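Local coordinates for protein Myo-inositol 2-dehydrogenase (Lactobacillus plantarum WCFS1, PDB 3CEA) that probably oxidises myo-inositol at its 2-hydroxyl, using a bound nicotinamide-adenine-dinucleotide as the hydride acceptor, at residues I89-N93 with A94-V98. Numbering follows the deposited sequence.
Sequences IYAMN and AGLNV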
ATOM      1  N   ILE A  89      21.095 -30.526 -28.865  1.00 43.75           N
ATOM      2  CA  ILE A  89      22.123 -31.075 -29.756  1.00 43.56           C
ATOM      3  C   ILE A  89      21.506 -31.670 -31.029  1.00 43.81           C
ATOM      4  O   ILE A  89      21.942 -31.356 -32.139  1.00 44.26           O
ATOM      5  CB  ILE A  89      23.026 -32.115 -29.029  1.00 43.49           C
ATOM      6  CG1 ILE A  89      23.891 -31.423 -27.967  1.00 42.52           C
ATOM      7  CG2 ILE A  89      23.919 -32.863 -30.025  1.00 42.83           C
ATOM      8  CD1 ILE A  89      24.445 -32.355 -26.897  1.00 40.59           C
ATOM      9  N   TYR A  90      20.481 -32.504 -30.864  1.00 43.68           N
ATOM     10  CA  TYR A  90      19.820 -33.147 -32.002  1.00 43.55           C
ATOM     11  C   TYR A  90      19.194 -32.132 -32.962  1.00 43.38           C
ATOM     12  O   TYR A  90      19.318 -32.265 -34.179  1.00 43.18           O
ATOM     13  CB  TYR A  90      18.771 -34.153 -31.521  1.00 43.52           C
ATOM     14  CG  TYR A  90      18.418 -35.201 -32.553  1.00 43.31           C
ATOM     15  CD1 TYR A  90      19.243 -36.306 -32.759  1.00 43.18           C
ATOM     16  CD2 TYR A  90      17.260 -35.089 -33.323  1.00 43.64           C
ATOM     17  CE1 TYR A  90      18.927 -37.275 -33.710  1.00 43.97           C
ATOM     18  CE2 TYR A  90      16.932 -36.053 -34.277  1.00 43.52           C
ATOM     19  CZ  TYR A  90      17.770 -37.143 -34.464  1.00 43.61           C
ATOM     20  OH  TYR A  90      17.459 -38.100 -35.399  1.00 42.84           O
ATOM     21  N   ALA A  91      18.538 -31.118 -32.399  1.00 43.47           N
ATOM     22  CA  ALA A  91      17.875 -30.071 -33.176  1.00 43.50           C
ATOM     23  C   ALA A  91      18.864 -29.118 -33.849  1.00 43.65           C
ATOM     24  O   ALA A  91      18.643 -28.706 -34.989  1.00 43.64           O
ATOM     25  CB  ALA A  91      16.890 -29.297 -32.302  1.00 43.36           C
HETATM   26  N   MSE A  92      19.939 -28.768 -33.141  1.00 43.84           N
HETATM   27  CA  MSE A  92      21.017 -27.948 -33.705  1.00 44.09           C
HETATM   28  C   MSE A  92      21.667 -28.647 -34.905  1.00 44.06           C
HETATM   29  O   MSE A  92      21.924 -28.016 -35.932  1.00 44.06           O
HETATM   30  CB  MSE A  92      22.088 -27.629 -32.653  1.00 44.13           C
HETATM   31  CG  MSE A  92      21.653 -26.704 -31.513  1.00 45.21           C
HETATM   32 SE   MSE A  92      21.376 -24.824 -31.979  0.75 48.16          SE
HETATM   33  CE  MSE A  92      23.017 -24.448 -32.835  1.00 46.73           C
ATOM     34  N   ASN A  93      21.918 -29.949 -34.764  1.00 43.92           N
ATOM     35  CA  ASN A  93      22.520 -30.760 -35.825  1.00 43.98           C
ATOM     36  C   ASN A  93      21.633 -30.917 -37.058  1.00 44.24           C
ATOM     37  O   ASN A  93      22.125 -31.200 -38.153  1.00 44.37           O
ATOM     38  CB  ASN A  93      22.912 -32.142 -35.292  1.00 43.87           C
ATOM     39  CG  ASN A  93      24.173 -32.112 -34.450  1.00 43.48           C
ATOM     40  OD1 ASN A  93      25.066 -31.293 -34.670  1.00 44.21           O
ATOM     41  ND2 ASN A  93      24.256 -33.018 -33.483  1.00 42.71           N
ATOM     42  N   ALA A  94      20.327 -30.741 -36.872  1.00 44.25           N
ATOM     43  CA  ALA A  94      19.368 -30.831 -37.965  1.00 44.33           C
ATOM     44  C   ALA A  94      19.117 -29.472 -38.622  1.00 44.61           C
ATOM     45  O   ALA A  94      18.218 -29.335 -39.455  1.00 44.89           O
ATOM     46  CB  ALA A  94      18.067 -31.439 -37.473  1.00 44.41           C
ATOM     47  N   GLY A  95      19.912 -28.473 -38.241  1.00 44.74           N
ATOM     48  CA  GLY A  95      19.853 -27.146 -38.859  1.00 44.67           C
ATOM     49  C   GLY A  95      18.811 -26.208 -38.279  1.00 44.71           C
ATOM     50  O   GLY A  95      18.644 -25.081 -38.755  1.00 44.98           O
ATOM     51  N   LEU A  96      18.116 -26.668 -37.242  1.00 44.45           N
ATOM     52  CA  LEU A  96      17.038 -25.907 -36.620  1.00 44.08           C
ATOM     53  C   LEU A  96      17.551 -24.788 -35.716  1.00 43.96           C
ATOM     54  O   LEU A  96      18.631 -24.890 -35.127  1.00 43.69           O
ATOM     55  CB  LEU A  96      16.127 -26.844 -35.815  1.00 44.07           C
ATOM     56  CG  LEU A  96      14.976 -27.609 -36.483  1.00 43.84           C
ATOM     57  CD1 LEU A  96      15.423 -28.476 -37.658  1.00 45.57           C
ATOM     58  CD2 LEU A  96      14.269 -28.463 -35.445  1.00 43.92           C
ATOM     59  N   ASN A  97      16.770 -23.715 -35.628  1.00 43.77           N
ATOM     60  CA  ASN A  97      16.977 -22.685 -34.621  1.00 43.59           C
ATOM     61  C   ASN A  97      16.272 -23.132 -33.350  1.00 43.43           C
ATOM     62  O   ASN A  97      15.160 -23.658 -33.406  1.00 43.27           O
ATOM     63  CB  ASN A  97      16.434 -21.339 -35.103  1.00 43.71           C
ATOM     64  CG  ASN A  97      17.126 -20.848 -36.363  1.00 44.40           C
ATOM     65  OD1 ASN A  97      18.211 -20.265 -36.305  1.00 45.21           O
ATOM     66  ND2 ASN A  97      16.500 -21.082 -37.512  1.00 43.63           N
ATOM     67  N   VAL A  98      16.923 -22.937 -32.207  1.00 43.51           N
ATOM     68  CA  VAL A  98      16.446 -23.519 -30.955  1.00 43.31           C
ATOM     69  C   VAL A  98      16.141 -22.476 -29.883  1.00 43.70           C
ATOM     70  O   VAL A  98      16.989 -21.647 -29.540  1.00 43.51           O
ATOM     71  CB  VAL A  98      17.451 -24.565 -30.387  1.00 43.22           C
ATOM     72  CG1 VAL A  98      16.956 -25.133 -29.064  1.00 42.74           C
ATOM     73  CG2 VAL A  98      17.692 -25.687 -31.384  1.00 41.98           C
TER
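Val-98 reaches back to the helix it follows through one methyl, CG2. This methyl lies 3.8 Å from Ala-91 CB and also 3.8 Å from the selenium, SE, of Met-92, a selenomethionine. The Val-98 side chain starts out toward the helix with CG1 anti to the backbone N (chi1 178°). CG2, beside the backbone N and anti to the carbonyl carbon, is the branch that meets both residues. Bends at chi2 and chi3 of Met-92 carry SE to Val-98 CG2, and the two side chains cross at a slant. Leu-96 adds a looser apolar touch, CD2 to Ala-91 CB at 4.2 Å.

Beyond these apolar contacts the backbone turns. Leu-96 N donates to Ala-91 O at 3.1 Å. Gly-95 N donates to Met-92 O, also at 3.1 Å. Ala-94 N makes only weak bonds, to Tyr-90 O and Ala-91 O. Gly-95 has a positive phi (85°), a conformation that glycine adopts readily, and this lets the chain reverse.

Gln-124 NE2 bonds both Met-92 O and Leu-96 O, tying the two sides of the turn together. Ile-75 of strand 74-77 packs on Ala-91, Leu-96 and Val-98, while Val-117 of helix 108-119 touches Met-92. Tyr-90 OH is hydrogen-bonded to Asp-68 OD2, and its side chain touches Lys-64 and Ile-67 of helix 63-67.

The pair of bonds around Gly-95 is a Schellman motif, with Gly-95 as the C-prime residue. It ends helix 84-93 and leads into strand 97-100, within a beta-alpha-beta unit of the NAD-binding Rossmann fold.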